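PDB 5ZHH: inositol-1-monophosphatase from Nostoc sp., which probably catalyses the hydrolysis of inositol monophosphates to inositol and inorganic phosphate, as a member of the inositol monophosphatase family. Local coordinates for residues 205-210 with 231-236. Sequence-based numbering, arbitrary orientation.
Sequences GYWERG and TAYDST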
ATOM      1  N   GLY A 205      -1.109 -24.103  13.630  1.00 23.28           N
ATOM      2  CA  GLY A 205      -2.201 -25.046  13.524  1.00 24.24           C
ATOM      3  C   GLY A 205      -3.530 -24.377  13.780  1.00 23.81           C
ATOM      4  O   GLY A 205      -3.609 -23.316  14.408  1.00 22.20           O
ATOM      5  N   TYR A 206      -4.575 -25.027  13.287  1.00 22.79           N
ATOM      6  CA  TYR A 206      -5.931 -24.507  13.302  1.00 22.87           C
ATOM      7  C   TYR A 206      -6.874 -25.696  13.417  1.00 26.23           C
ATOM      8  O   TYR A 206      -6.626 -26.744  12.815  1.00 28.37           O
ATOM      9  CB  TYR A 206      -6.202 -23.681  12.030  1.00 23.99           C
ATOM     10  CG  TYR A 206      -7.662 -23.554  11.629  1.00 25.48           C
ATOM     11  CD1 TYR A 206      -8.559 -22.816  12.393  1.00 25.14           C
ATOM     12  CD2 TYR A 206      -8.138 -24.181  10.477  1.00 26.59           C
ATOM     13  CE1 TYR A 206      -9.894 -22.700  12.014  1.00 25.95           C
ATOM     14  CE2 TYR A 206      -9.466 -24.075  10.098  1.00 24.27           C
ATOM     15  CZ  TYR A 206     -10.333 -23.340  10.866  1.00 24.88           C
ATOM     16  OH  TYR A 206     -11.653 -23.246  10.494  1.00 28.32           O
ATOM     17  N   TRP A 207      -7.911 -25.560  14.241  1.00 28.21           N
ATOM     18  CA  TRP A 207      -8.961 -26.567  14.305  1.00 25.62           C
ATOM     19  C   TRP A 207     -10.293 -25.864  14.496  1.00 25.46           C
ATOM     20  O   TRP A 207     -10.354 -24.779  15.077  1.00 26.49           O
ATOM     21  CB  TRP A 207      -8.722 -27.591  15.429  1.00 25.91           C
ATOM     22  CG  TRP A 207      -9.203 -27.139  16.769  1.00 27.97           C
ATOM     23  CD1 TRP A 207     -10.403 -27.445  17.364  1.00 28.42           C
ATOM     24  CD2 TRP A 207      -8.506 -26.290  17.686  1.00 26.63           C
ATOM     25  NE1 TRP A 207     -10.485 -26.842  18.597  1.00 27.52           N
ATOM     26  CE2 TRP A 207      -9.335 -26.128  18.820  1.00 28.09           C
ATOM     27  CE3 TRP A 207      -7.254 -25.659  17.666  1.00 24.46           C
ATOM     28  CZ2 TRP A 207      -8.961 -25.351  19.917  1.00 28.24           C
ATOM     29  CZ3 TRP A 207      -6.884 -24.884  18.755  1.00 25.41           C
ATOM     30  CH2 TRP A 207      -7.737 -24.740  19.870  1.00 28.04           C
ATOM     31  N   GLU A 208     -11.363 -26.486  14.002  1.00 25.52           N
ATOM     32  CA  GLU A 208     -12.680 -25.886  14.159  1.00 26.08           C
ATOM     33  C   GLU A 208     -13.750 -26.923  13.852  1.00 25.67           C
ATOM     34  O   GLU A 208     -13.527 -27.849  13.065  1.00 27.94           O
ATOM     35  CB  GLU A 208     -12.846 -24.657  13.244  1.00 25.80           C
ATOM     36  CG  GLU A 208     -14.092 -23.852  13.573  1.00 27.82           C
ATOM     37  CD  GLU A 208     -14.091 -22.452  12.989  1.00 30.93           C
ATOM     38  OE1 GLU A 208     -13.210 -22.123  12.157  1.00 33.82           O
ATOM     39  OE2 GLU A 208     -14.985 -21.675  13.374  1.00 31.60           O
ATOM     40  N   ARG A 209     -14.904 -26.767  14.495  1.00 25.48           N
ATOM     41  CA  ARG A 209     -16.097 -27.531  14.174  1.00 24.22           C
ATOM     42  C   ARG A 209     -17.170 -26.596  13.639  1.00 27.88           C
ATOM     43  O   ARG A 209     -17.102 -25.374  13.804  1.00 30.90           O
ATOM     44  CB  ARG A 209     -16.629 -28.292  15.398  1.00 26.66           C
ATOM     45  CG  ARG A 209     -17.146 -27.397  16.510  1.00 27.42           C
ATOM     46  CD  ARG A 209     -18.002 -28.167  17.513  1.00 30.84           C
ATOM     47  NE  ARG A 209     -19.263 -28.625  16.938  1.00 33.87           N
ATOM     48  CZ  ARG A 209     -20.359 -27.878  16.846  1.00 37.80           C
ATOM     49  NH1 ARG A 209     -20.359 -26.624  17.288  1.00 34.59           N
ATOM     50  NH2 ARG A 209     -21.460 -28.385  16.310  1.00 40.79           N
ATOM     51  N   GLY A 210     -18.158 -27.185  12.973  1.00 27.96           N
ATOM     52  CA  GLY A 210     -19.253 -26.405  12.434  1.00 28.96           C
ATOM     53  C   GLY A 210     -18.892 -25.582  11.219  1.00 32.07           C
ATOM     54  O   GLY A 210     -19.542 -24.564  10.956  1.00 31.22           O
ATOM     55  N   THR A 231      -6.583 -33.021   8.391  1.00 31.49           N
ATOM     56  CA  THR A 231      -7.271 -34.268   8.717  1.00 30.47           C
ATOM     57  C   THR A 231      -8.487 -33.968   9.588  1.00 28.91           C
ATOM     58  O   THR A 231      -8.783 -32.812   9.912  1.00 28.39           O
ATOM     59  CB  THR A 231      -6.358 -35.240   9.478  1.00 30.41           C
ATOM     60  OG1 THR A 231      -6.030 -34.662  10.749  1.00 31.92           O
ATOM     61  CG2 THR A 231      -5.070 -35.508   8.713  1.00 29.37           C
ATOM     62  N   ALA A 232      -9.176 -35.032  10.006  1.00 31.12           N
ATOM     63  CA  ALA A 232     -10.121 -34.936  11.110  1.00 31.47           C
ATOM     64  C   ALA A 232      -9.363 -34.760  12.426  1.00 31.17           C
ATOM     65  O   ALA A 232      -8.132 -34.813  12.476  1.00 30.56           O
ATOM     66  CB  ALA A 232     -11.007 -36.183  11.171  1.00 33.08           C
ATOM     67  N   TYR A 233     -10.114 -34.531  13.509  1.00 31.67           N
ATOM     68  CA  TYR A 233      -9.480 -34.316  14.808  1.00 31.48           C
ATOM     69  C   TYR A 233      -8.597 -35.498  15.203  1.00 30.78           C
ATOM     70  O   TYR A 233      -7.519 -35.309  15.782  1.00 31.17           O
ATOM     71  CB  TYR A 233     -10.528 -34.069  15.893  1.00 28.04           C
ATOM     72  CG  TYR A 233     -11.183 -32.697  15.925  1.00 27.84           C
ATOM     73  CD1 TYR A 233     -11.185 -31.843  14.812  1.00 26.50           C
ATOM     74  CD2 TYR A 233     -11.822 -32.263  17.080  1.00 28.41           C
ATOM     75  CE1 TYR A 233     -11.810 -30.588  14.876  1.00 27.12           C
ATOM     76  CE2 TYR A 233     -12.446 -31.036  17.146  1.00 29.65           C
ATOM     77  CZ  TYR A 233     -12.442 -30.201  16.049  1.00 27.79           C
ATOM     78  OH  TYR A 233     -13.081 -28.981  16.157  1.00 27.94           O
ATOM     79  N   ASP A 234      -9.033 -36.726  14.907  1.00 30.82           N
ATOM     80  CA  ASP A 234      -8.307 -37.922  15.325  1.00 33.18           C
ATOM     81  C   ASP A 234      -7.266 -38.378  14.312  1.00 35.52           C
ATOM     82  O   ASP A 234      -6.736 -39.488  14.448  1.00 33.27           O
ATOM     83  CB  ASP A 234      -9.280 -39.074  15.612  1.00 36.18           C
ATOM     84  CG  ASP A 234     -10.075 -39.502  14.387  1.00 39.07           C
ATOM     85  OD1 ASP A 234      -9.846 -38.966  13.287  1.00 40.79           O
ATOM     86  OD2 ASP A 234     -10.941 -40.387  14.526  1.00 42.07           O
ATOM     87  N   SER A 235      -6.968 -37.552  13.307  1.00 35.06           N
ATOM     88  CA  SER A 235      -5.978 -37.779  12.258  1.00 35.52           C
ATOM     89  C   SER A 235      -6.430 -38.787  11.206  1.00 36.38           C
ATOM     90  O   SER A 235      -5.642 -39.121  10.319  1.00 38.19           O
ATOM     91  CB  SER A 235      -4.614 -38.217  12.810  1.00 40.68           C
ATOM     92  OG  SER A 235      -4.018 -37.169  13.551  1.00 45.20           O
ATOM     93  N   THR A 236      -7.664 -39.280  11.266  1.00 37.77           N
ATOM     94  CA  THR A 236      -8.220 -39.974  10.117  1.00 39.30           C
ATOM     95  C   THR A 236      -8.529 -38.936   9.034  1.00 36.15           C
ATOM     96  O   THR A 236      -8.529 -37.735   9.312  1.00 33.87           O
ATOM     97  CB  THR A 236      -9.467 -40.760  10.519  1.00 37.17           C
ATOM     98  OG1 THR A 236     -10.485 -39.859  10.967  1.00 38.07           O
ATOM     99  CG2 THR A 236      -9.135 -41.763  11.629  1.00 36.65           C
TER
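Y233 reaches from its loop to the end of strand 205-208, where its ring meets the indole of W207. The two form an offset edge-to-face pair: the five-membered ring of W207 turns its edge toward the face of Y233, with planes at 81°. CD1 of W207 does the touching, 3.7 Å from CZ of Y233, while the phenol OH lies at the indole edge, near its plane, 3.3 Å from CD1. Beyond the indole the hydroxyl comes up against the backbone where strand passes into loop, 3.2 Å from E208 C, and CB of R209 lies in van der Waals contact with this oxygen, at 3.7 Å. No hydrogen bond joins the segments, since the angles from OH to E208 O and R209 N are poor; a long, flat side chain nevertheless suits the span. In the smaller, five-stranded mixed sheet of this layered alpha/beta fold, 245-248 runs antiparallel between 205-208 and 229-231, so Y233 links the ends of two strands that are not neighbours, touching R244 just ahead of the strand between them. W207 CG sits between its backbone N and carbonyl carbon (chi1 84°), a rotation that brings the indole beside the phenol; an indole suits this place because it packs against L260 of helix 253-261 while NE1 bonds to N171. Y233 starts from a type I turn, A232 to S235, closed by S235 N to A232 O at 3.1 Å. D234, whose short carboxylate can reach the backbone two residues on, makes an Asx turn: its OD1 accepts from T236 N, 3.0 Å away, and from T236 OG1, using the syn lone pair for the hydroxyl.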